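Local structure of Rubredoxin\:oxygen oxidoreductase (1E5D) at residues Ala247-Pro251 and Arg333-Lys337; Asn253-Ile257 and Phe277-Thr283; Ser265-Ala270 and Ala341-Phe345. The protein catalyses the four-electron reduction of one oxygen molecule to two water molecules, using flavin mononucleotide and a diiron centre. All blocks are in the same frame, centred on the assembly; numbering follows the deposited sequence.

Overall arrangement
Interaction 1 marks where helix 233-248 hands the chain on to the flavodoxin-like part. Interactions 2 and 3 lie within that part, at different positions along its five-stranded parallel sheet. The centre of interaction 2 is about 17 Å from those of interactions 1 and 3, which are about 26 Å apart. Interactions 2 and 3 share helix 265-279 and meet: Ile257 CG2 lies 4.0 Å from Phe342 CZ, and Ile257 CD1 lies 4.1 Å from Ala270 O. Interaction 3 contributes to binding the FMN phosphate and ribityl chain, whereas the side chain of Ile257 in interaction 2 stays about 12 Å from FMN. The Arg333 side chain of interaction 1 lies about 7 Å from a different FMN.

Interaction 1: Ala247-Pro251 and Arg333-Lys337; sequences AEQKP and RPQNK
Helix 233-248 ends at Glu248. Gln249 follows with left-handed backbone angles (phi/psi 55/46), and Lys250 and Pro251 are extended. The facing loop has two more positive-phi residues, Arg333 (44/60) and Asn336 (53/55). The end-to-end directions of 248-251 and 333-336 differ by 57°; the closest CA pairs are Gln249-Gln335 (6.2 Å) and Pro251-Asn336 (6.4 Å). Two direct hydrogen bonds join the segments. Gln249, chi1 m and chi2 t, reaches across so that its OE1 accepts from Gln335 N at 2.8 Å, while Asn336 ND2, chi1 m, donates to Gln249 O at 2.7 Å. Water 1 links Gln249 NE2 (2.9 Å) to Arg333 O (2.7 Å); water 2 links Gln249 OE1 (2.5 Å) to Lys337 NZ (3.2 Å). Apolar contact is slight: Pro251 CD lies 4.0 Å from Asn336 CB. Asn199 also donates to Gln249 OE1. The arrangement is that of an interdomain linker, in which the exit from the last helix of the lactamase-like part is pinned to the loop before strand 338-345 of the flavodoxin-like fold.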
loop_
_atom_site.group_PDB
_atom_site.type_symbol
_atom_site.label_atom_id
_atom_site.label_comp_id
_atom_site.label_asym_id
_atom_site.label_seq_id
_atom_site.Cartn_x
_atom_site.Cartn_y
_atom_site.Cartn_z
ATOM N N ALA A 247 8.561 -6.941 24.322
ATOM C CA ALA A 247 9.780 -6.208 23.996
ATOM C C ALA A 247 10.952 -7.142 23.728
ATOM O O ALA A 247 11.889 -6.770 23.013
ATOM C CB ALA A 247 10.141 -5.242 25.119
ATOM N N GLU A 248 10.916 -8.344 24.305
ATOM C CA GLU A 248 12.048 -9.265 24.163
ATOM C C GLU A 248 12.049 -9.930 22.792
ATOM O O GLU A 248 13.131 -10.238 22.288
ATOM C CB GLU A 248 12.065 -10.297 25.296
ATOM C CG GLU A 248 13.111 -9.988 26.353
ATOM C CD GLU A 248 12.908 -10.661 27.689
ATOM O OE1 GLU A 248 12.038 -11.546 27.824
ATOM O OE2 GLU A 248 13.640 -10.304 28.643
ATOM N N GLN A 249 10.886 -10.129 22.189
ATOM C CA GLN A 249 10.844 -10.577 20.798
ATOM C C GLN A 249 11.633 -11.859 20.583
ATOM O O GLN A 249 12.427 -12.050 19.665
ATOM C CB GLN A 249 11.361 -9.446 19.896
ATOM C CG GLN A 249 10.355 -8.303 19.769
ATOM C CD GLN A 249 10.932 -7.108 19.034
ATOM O OE1 GLN A 249 10.959 -7.099 17.802
ATOM N NE2 GLN A 249 11.408 -6.103 19.756
ATOM N N LYS A 250 11.406 -12.796 21.508
ATOM C CA LYS A 250 12.097 -14.074 21.363
ATOM C C LYS A 250 11.423 -14.877 20.258
ATOM O O LYS A 250 10.196 -14.914 20.145
ATOM C CB LYS A 250 12.100 -14.828 22.690
ATOM C CG LYS A 250 13.315 -14.600 23.572
ATOM C CD LYS A 250 14.093 -13.368 23.129
ATOM C CE LYS A 250 15.429 -13.747 22.506
ATOM N NZ LYS A 250 16.348 -12.582 22.379
ATOM N N PRO A 251 12.220 -15.528 19.420
ATOM C CA PRO A 251 11.697 -16.374 18.356
ATOM C C PRO A 251 10.786 -17.486 18.868
ATOM O O PRO A 251 10.890 -17.946 19.994
ATOM C CB PRO A 251 12.948 -17.027 17.769
ATOM C CG PRO A 251 14.068 -16.112 18.127
ATOM C CD PRO A 251 13.692 -15.472 19.430
ATOM N N ARG A 333 10.878 -2.012 13.604
ATOM C CA ARG A 333 12.116 -2.666 13.971
ATOM C C ARG A 333 11.941 -4.013 14.653
ATOM O O ARG A 333 12.396 -4.196 15.786
ATOM C CB ARG A 333 12.914 -1.730 14.895
ATOM C CG ARG A 333 13.147 -0.355 14.298
ATOM C CD ARG A 333 13.695 0.600 15.349
ATOM N NE ARG A 333 14.267 1.783 14.711
ATOM C CZ ARG A 333 14.770 2.839 15.327
ATOM N NH1 ARG A 333 14.802 2.916 16.651
ATOM N NH2 ARG A 333 15.258 3.848 14.611
ATOM N N PRO A 334 11.325 -4.989 14.006
ATOM C CA PRO A 334 11.251 -6.338 14.586
ATOM C C PRO A 334 12.645 -6.941 14.727
ATOM O O PRO A 334 13.506 -6.784 13.854
ATOM C CB PRO A 334 10.444 -7.123 13.553
ATOM C CG PRO A 334 10.602 -6.358 12.285
ATOM C CD PRO A 334 10.666 -4.908 12.693
ATOM N N GLN A 335 12.880 -7.634 15.834
ATOM C CA GLN A 335 14.183 -8.189 16.171
ATOM C C GLN A 335 14.187 -9.713 16.155
ATOM O O GLN A 335 13.137 -10.347 16.232
ATOM C CB GLN A 335 14.615 -7.745 17.576
ATOM C CG GLN A 335 14.616 -6.246 17.812
ATOM C CD GLN A 335 15.706 -5.544 17.024
ATOM O OE1 GLN A 335 15.441 -4.796 16.079
ATOM N NE2 GLN A 335 16.959 -5.776 17.410
ATOM N N ASN A 336 15.374 -10.306 16.094
ATOM C CA ASN A 336 15.555 -11.743 16.253
ATOM C C ASN A 336 14.671 -12.547 15.308
ATOM O O ASN A 336 13.900 -13.414 15.705
ATOM C CB ASN A 336 15.291 -12.193 17.688
ATOM C CG ASN A 336 15.767 -11.224 18.746
ATOM O OD1 ASN A 336 16.947 -10.911 18.895
ATOM N ND2 ASN A 336 14.791 -10.740 19.506
ATOM N N LYS A 337 14.820 -12.232 14.025
ATOM C CA LYS A 337 14.027 -12.893 13.001
ATOM C C LYS A 337 14.918 -13.443 11.904
ATOM O O LYS A 337 15.941 -12.844 11.573
ATOM C CB LYS A 337 13.025 -11.903 12.396
ATOM C CG LYS A 337 11.595 -12.159 12.835
ATOM C CD LYS A 337 11.073 -11.034 13.715
ATOM C CE LYS A 337 10.863 -11.536 15.126
ATOM N NZ LYS A 337 9.454 -11.576 15.567
HETATM O O HOH W 1 11.847 -3.563 18.385
HETATM O O HOH W 2 9.184 -8.691 16.925
#

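Interaction 2: Asn253-Ile257 and Phe277-Thr283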
loop_
_atom_site.group_PDB
_atom_site.type_symbol
_atom_site.label_atom_id
_atom_site.label_comp_id
_atom_site.label_asym_id
_atom_site.label_seq_id
_atom_site.Cartn_x
_atom_site.Cartn_y
_atom_site.Cartn_z
ATOM N N ASN A 253 8.582 -21.051 16.747
ATOM C CA ASN A 253 8.556 -21.934 15.595
ATOM C C ASN A 253 7.543 -21.490 14.548
ATOM O O ASN A 253 7.071 -22.287 13.743
ATOM C CB ASN A 253 8.200 -23.351 16.065
ATOM C CG ASN A 253 8.875 -24.426 15.242
ATOM O OD1 ASN A 253 9.838 -24.148 14.529
ATOM N ND2 ASN A 253 8.357 -25.643 15.351
ATOM N N LYS A 254 7.195 -20.213 14.564
ATOM C CA LYS A 254 6.192 -19.639 13.682
ATOM C C LYS A 254 6.841 -18.969 12.477
ATOM O O LYS A 254 7.785 -18.187 12.580
ATOM C CB LYS A 254 5.344 -18.640 14.460
ATOM C CG LYS A 254 4.132 -18.103 13.718
ATOM C CD LYS A 254 3.256 -17.307 14.668
ATOM C CE LYS A 254 2.588 -16.130 13.986
ATOM N NZ LYS A 254 2.106 -15.142 14.991
ATOM N N VAL A 255 6.301 -19.312 11.311
ATOM C CA VAL A 255 6.784 -18.714 10.071
ATOM C C VAL A 255 5.631 -17.937 9.442
ATOM O O VAL A 255 4.529 -18.445 9.259
ATOM C CB VAL A 255 7.348 -19.770 9.110
ATOM C CG1 VAL A 255 7.845 -19.142 7.817
ATOM C CG2 VAL A 255 8.486 -20.551 9.754
ATOM N N VAL A 256 5.881 -16.677 9.134
ATOM C CA VAL A 256 4.981 -15.787 8.444
ATOM C C VAL A 256 5.504 -15.596 7.021
ATOM O O VAL A 256 6.602 -15.087 6.799
ATOM C CB VAL A 256 4.881 -14.399 9.098
ATOM C CG1 VAL A 256 4.168 -13.432 8.152
ATOM C CG2 VAL A 256 4.177 -14.467 10.437
ATOM N N ILE A 257 4.705 -16.022 6.063
ATOM C CA ILE A 257 5.003 -15.808 4.657
ATOM C C ILE A 257 4.077 -14.732 4.102
ATOM O O ILE A 257 2.849 -14.851 4.151
ATOM C CB ILE A 257 4.823 -17.102 3.852
ATOM C CG1 ILE A 257 5.720 -18.256 4.301
ATOM C CG2 ILE A 257 4.990 -16.821 2.368
ATOM C CD1 ILE A 257 5.220 -19.621 3.868
ATOM N N PHE A 277 7.225 -25.763 5.232
ATOM C CA PHE A 277 7.538 -25.310 6.589
ATOM C C PHE A 277 6.741 -26.132 7.592
ATOM O O PHE A 277 7.222 -26.512 8.662
ATOM C CB PHE A 277 7.264 -23.820 6.747
ATOM C CG PHE A 277 8.430 -22.935 6.338
ATOM C CD1 PHE A 277 9.632 -22.990 7.024
ATOM C CD2 PHE A 277 8.309 -22.055 5.272
ATOM C CE1 PHE A 277 10.695 -22.179 6.657
ATOM C CE2 PHE A 277 9.367 -21.247 4.902
ATOM C CZ PHE A 277 10.563 -21.309 5.593
ATOM N N ARG A 278 5.489 -26.398 7.211
ATOM C CA ARG A 278 4.665 -27.236 8.094
ATOM C C ARG A 278 5.377 -28.576 8.286
ATOM O O ARG A 278 5.536 -29.041 9.417
ATOM C CB ARG A 278 3.260 -27.379 7.531
ATOM C CG ARG A 278 2.368 -28.430 8.156
ATOM C CD ARG A 278 1.246 -28.854 7.216
ATOM N NE ARG A 278 1.786 -29.441 5.991
ATOM C CZ ARG A 278 1.681 -30.699 5.590
ATOM N NH1 ARG A 278 1.028 -31.597 6.316
ATOM N NH2 ARG A 278 2.235 -31.075 4.440
ATOM N N ASP A 279 5.819 -29.141 7.165
ATOM C CA ASP A 279 6.522 -30.417 7.142
ATOM C C ASP A 279 7.699 -30.428 8.113
ATOM O O ASP A 279 7.954 -31.441 8.757
ATOM C CB ASP A 279 7.031 -30.737 5.739
ATOM C CG ASP A 279 6.119 -31.680 4.982
ATOM O OD1 ASP A 279 5.408 -32.480 5.624
ATOM O OD2 ASP A 279 6.116 -31.615 3.735
ATOM N N GLU A 280 8.378 -29.293 8.203
ATOM C CA GLU A 280 9.475 -29.109 9.138
ATOM C C GLU A 280 8.984 -28.851 10.554
ATOM O O GLU A 280 9.750 -28.462 11.434
ATOM C CB GLU A 280 10.362 -27.944 8.680
ATOM C CG GLU A 280 11.007 -28.185 7.321
ATOM C CD GLU A 280 11.831 -29.461 7.278
ATOM O OE1 GLU A 280 12.747 -29.589 8.119
ATOM O OE2 GLU A 280 11.551 -30.320 6.415
ATOM N N GLY A 281 7.686 -29.046 10.784
ATOM C CA GLY A 281 7.118 -28.790 12.092
ATOM C C GLY A 281 7.024 -27.328 12.480
ATOM O O GLY A 281 7.092 -26.972 13.656
ATOM N N CYS A 282 6.860 -26.437 11.503
ATOM C CA CYS A 282 6.616 -25.043 11.854
ATOM C C CYS A 282 5.132 -24.725 11.819
ATOM O O CYS A 282 4.360 -25.410 11.152
ATOM C CB CYS A 282 7.331 -24.103 10.888
ATOM S SG CYS A 282 9.119 -24.344 10.856
ATOM N N THR A 283 4.716 -23.683 12.528
ATOM C CA THR A 283 3.379 -23.139 12.341
ATOM C C THR A 283 3.496 -22.081 11.241
ATOM O O THR A 283 4.443 -21.284 11.260
ATOM C CB THR A 283 2.739 -22.442 13.548
ATOM O OG1 THR A 283 3.141 -23.010 14.791
ATOM C CG2 THR A 283 1.221 -22.614 13.446
#
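Val255 is the knob of this contact, and the hollow that receives it is formed by Phe277 and Cys282. Its CG1 sits 3.9 Å from the centroid of the Phe277 ring and only 11° off the ring normal, a CH-pi contact over the face. Its CG2 fills the space beside it, 3.8 Å from Phe277 CD1 and 3.9 Å from Cys282 CB. Two residues on, Ile257 points the same way and brings CD1 to 4.2 Å from Phe277 CD2, so the ring rests against both strand side chains. Val256, between them, points away and packs on helix 294-302. Alternation of this kind fits the beta-alpha-beta unit of the flavodoxin-like fold, in which strand 254-259 leads through helix 265-279 to its parallel neighbour, strand 283-288. The helix closes with a Schellman motif: Cys282 N bonds to Phe277 O (2.9 Å) and Gly281 N to Arg278 O (2.5 Å), with Gly281 at positive phi (71°) as C-prime residue. The turn delivers Thr283 alongside Lys254, CA atoms 4.7 Å apart. Here Thr283 N donates to Asn253 O at 3.0 Å and Thr283 O accepts from Val255 N at 2.7 Å. The Lys254 and Thr283 side chains share the sheet face opposite Val255; Lys254 NZ forms salt bridges with Asp303 and Glu300. Helix 379-400 supplies Ile392 as a further neighbour of Phe277.

Interaction 3: Ser265-Ala270 and Ala341-Phe345. With FMN (flavin mononucleotide), chain C.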
loop_
_atom_site.group_PDB
_atom_site.type_symbol
_atom_site.label_atom_id
_atom_site.label_comp_id
_atom_site.label_asym_id
_atom_site.label_seq_id
_atom_site.Cartn_x
_atom_site.Cartn_y
_atom_site.Cartn_z
ATOM N N SER A 265 2.123 -16.989 -10.001
ATOM C CA SER A 265 3.258 -17.917 -9.853
ATOM C C SER A 265 3.921 -17.672 -8.508
ATOM O O SER A 265 4.329 -18.600 -7.804
ATOM C CB SER A 265 4.257 -17.780 -10.993
ATOM O OG SER A 265 3.699 -18.161 -12.237
ATOM N N THR A 266 4.037 -16.398 -8.116
ATOM C CA THR A 266 4.609 -16.154 -6.788
ATOM C C THR A 266 3.690 -16.744 -5.728
ATOM O O THR A 266 4.107 -17.139 -4.638
ATOM C CB THR A 266 4.846 -14.660 -6.538
ATOM O OG1 THR A 266 5.720 -14.159 -7.559
ATOM C CG2 THR A 266 5.548 -14.435 -5.208
ATOM N N GLU A 267 2.394 -16.832 -6.040
ATOM C CA GLU A 267 1.483 -17.406 -5.050
ATOM C C GLU A 267 1.727 -18.900 -4.844
ATOM O O GLU A 267 1.776 -19.384 -3.709
ATOM C CB GLU A 267 0.025 -17.156 -5.436
ATOM C CG GLU A 267 -0.923 -17.476 -4.290
ATOM C CD GLU A 267 -2.344 -17.740 -4.740
ATOM O OE1 GLU A 267 -2.764 -17.143 -5.752
ATOM O OE2 GLU A 267 -3.031 -18.539 -4.065
ATOM N N LYS A 268 1.891 -19.635 -5.934
ATOM C CA LYS A 268 2.194 -21.061 -5.926
ATOM C C LYS A 268 3.472 -21.371 -5.152
ATOM O O LYS A 268 3.527 -22.272 -4.317
ATOM C CB LYS A 268 2.311 -21.583 -7.363
ATOM C CG LYS A 268 0.965 -21.642 -8.066
ATOM C CD LYS A 268 1.098 -22.012 -9.529
ATOM C CE LYS A 268 -0.050 -21.442 -10.351
ATOM N NZ LYS A 268 -0.341 -22.290 -11.541
ATOM N N MET A 269 4.517 -20.599 -5.437
ATOM C CA MET A 269 5.742 -20.688 -4.651
ATOM C C MET A 269 5.403 -20.514 -3.176
ATOM O O MET A 269 5.817 -21.303 -2.330
ATOM C CB MET A 269 6.736 -19.642 -5.160
ATOM C CG MET A 269 7.042 -19.794 -6.648
ATOM S SD MET A 269 8.076 -18.464 -7.291
ATOM C CE MET A 269 9.620 -18.796 -6.455
ATOM N N ALA A 270 4.614 -19.487 -2.840
ATOM C CA ALA A 270 4.237 -19.268 -1.449
ATOM C C ALA A 270 3.494 -20.465 -0.871
ATOM O O ALA A 270 3.766 -20.910 0.246
ATOM C CB ALA A 270 3.374 -18.025 -1.314
ATOM N N ALA A 341 13.323 -14.887 1.047
ATOM C CA ALA A 341 12.748 -14.167 -0.080
ATOM C C ALA A 341 12.557 -15.081 -1.285
ATOM O O ALA A 341 13.222 -16.092 -1.487
ATOM C CB ALA A 341 13.608 -12.980 -0.462
ATOM N N PHE A 342 11.592 -14.723 -2.135
ATOM C CA PHE A 342 11.344 -15.560 -3.304
ATOM C C PHE A 342 10.504 -14.780 -4.299
ATOM O O PHE A 342 9.972 -13.717 -3.991
ATOM C CB PHE A 342 10.658 -16.859 -2.892
ATOM C CG PHE A 342 9.268 -16.661 -2.312
ATOM C CD1 PHE A 342 9.116 -16.260 -0.994
ATOM C CD2 PHE A 342 8.133 -16.873 -3.082
ATOM C CE1 PHE A 342 7.860 -16.075 -0.440
ATOM C CE2 PHE A 342 6.875 -16.696 -2.536
ATOM C CZ PHE A 342 6.734 -16.299 -1.213
ATOM N N GLY A 343 10.371 -15.299 -5.516
ATOM C CA GLY A 343 9.577 -14.561 -6.484
ATOM C C GLY A 343 9.762 -15.087 -7.893
ATOM O O GLY A 343 10.657 -15.882 -8.156
ATOM N N SER A 344 8.878 -14.622 -8.764
ATOM C CA SER A 344 8.905 -14.942 -10.180
ATOM C C SER A 344 9.228 -13.667 -10.941
ATOM O O SER A 344 8.912 -12.572 -10.468
ATOM C CB SER A 344 7.572 -15.541 -10.609
ATOM O OG SER A 344 7.643 -16.090 -11.903
ATOM N N PHE A 345 9.869 -13.777 -12.085
ATOM C CA PHE A 345 10.310 -12.632 -12.870
ATOM C C PHE A 345 10.235 -13.017 -14.343
ATOM O O PHE A 345 10.137 -14.218 -14.625
ATOM C CB PHE A 345 11.736 -12.190 -12.512
ATOM C CG PHE A 345 12.768 -13.209 -12.975
ATOM C CD1 PHE A 345 12.942 -14.383 -12.264
ATOM C CD2 PHE A 345 13.524 -12.980 -14.114
ATOM C CE1 PHE A 345 13.853 -15.327 -12.702
ATOM C CE2 PHE A 345 14.434 -13.923 -14.557
ATOM C CZ PHE A 345 14.593 -15.101 -13.851
HETATM N N1 FMN C . 9.448 -9.142 -15.161
HETATM C C2 FMN C . 10.682 -8.660 -15.144
HETATM O O2 FMN C . 11.652 -9.357 -15.280
HETATM N N3 FMN C . 10.939 -7.276 -14.950
HETATM C C4 FMN C . 9.934 -6.348 -15.153
HETATM O O4 FMN C . 10.198 -5.178 -14.947
HETATM C C4A FMN C . 8.577 -6.870 -15.222
HETATM N N5 FMN C . 7.518 -6.048 -15.047
HETATM C C5A FMN C . 6.298 -6.546 -15.439
HETATM C C6 FMN C . 5.186 -5.666 -15.392
HETATM C C7 FMN C . 3.901 -6.136 -15.517
HETATM C C7M FMN C . 2.744 -5.238 -15.169
HETATM C C8 FMN C . 3.667 -7.560 -15.659
HETATM C C8M FMN C . 2.289 -8.066 -16.021
HETATM C C9 FMN C . 4.763 -8.400 -15.907
HETATM C C9A FMN C . 6.043 -7.937 -15.592
HETATM N N10 FMN C . 7.168 -8.803 -15.429
HETATM C C10 FMN C . 8.397 -8.311 -15.322
HETATM C "C1'" FMN C . 6.936 -10.252 -15.639
HETATM C "C2'" FMN C . 6.418 -10.923 -14.341
HETATM O "O2'" FMN C . 7.379 -10.785 -13.302
HETATM C "C3'" FMN C . 6.229 -12.389 -14.695
HETATM O "O3'" FMN C . 5.002 -12.468 -15.416
HETATM C "C4'" FMN C . 6.119 -13.254 -13.436
HETATM O "O4'" FMN C . 5.910 -14.626 -13.805
HETATM C "C5'" FMN C . 4.958 -12.720 -12.625
HETATM O "O5'" FMN C . 4.795 -13.596 -11.331
HETATM P P FMN C . 3.444 -13.734 -10.640
HETATM O O1P FMN C . 3.749 -14.168 -9.205
HETATM O O2P FMN C . 2.664 -12.586 -10.766
HETATM O O3P FMN C . 2.680 -14.797 -11.284
#
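Phe342 pushes its ring under the first turns of helix 265-279. CD2 lies 3.7 Å from Met269 CB, CZ lies 3.8 Å from Ala270 CB, and CE2 lies 3.7 Å from Thr266 CG2, while Thr266 O meets the ring edge 3.5 Å from CE2. Met269 reaches over the strand beside it, with CE 3.5 Å from Gly343 O. At Gly343, the residue nearest Thr266 (CA-CA 5.2 Å), a CB would be jammed against the preceding carbonyl. The axes pass 7.3 Å apart at 148°; Ser265 starts the helix and Phe345 ends the strand, so pairing Thr266 with Gly343 brings these ends together. This is the FMN phosphate site of a flavodoxin-like fold, with the phosphate at the helix N-terminus. Ser265 N donates to FMN O3P at 2.6 Å; both Thr266 N (2.5 Å, very short) and Thr266 OG1 (2.6 Å) donate to FMN O1P. Thr266 OG1 also accepts a weak bond from Ser344 N at 3.4 Å, tying the phosphate-binding helix to the strand. Ser344 OG accepts from the ribityl hydroxyl FMN O4' at 3.0 Å and is also bonded to Asn375 O. Phe345 points away from the helix, and its CA lies 3.5 Å from FMN O2'.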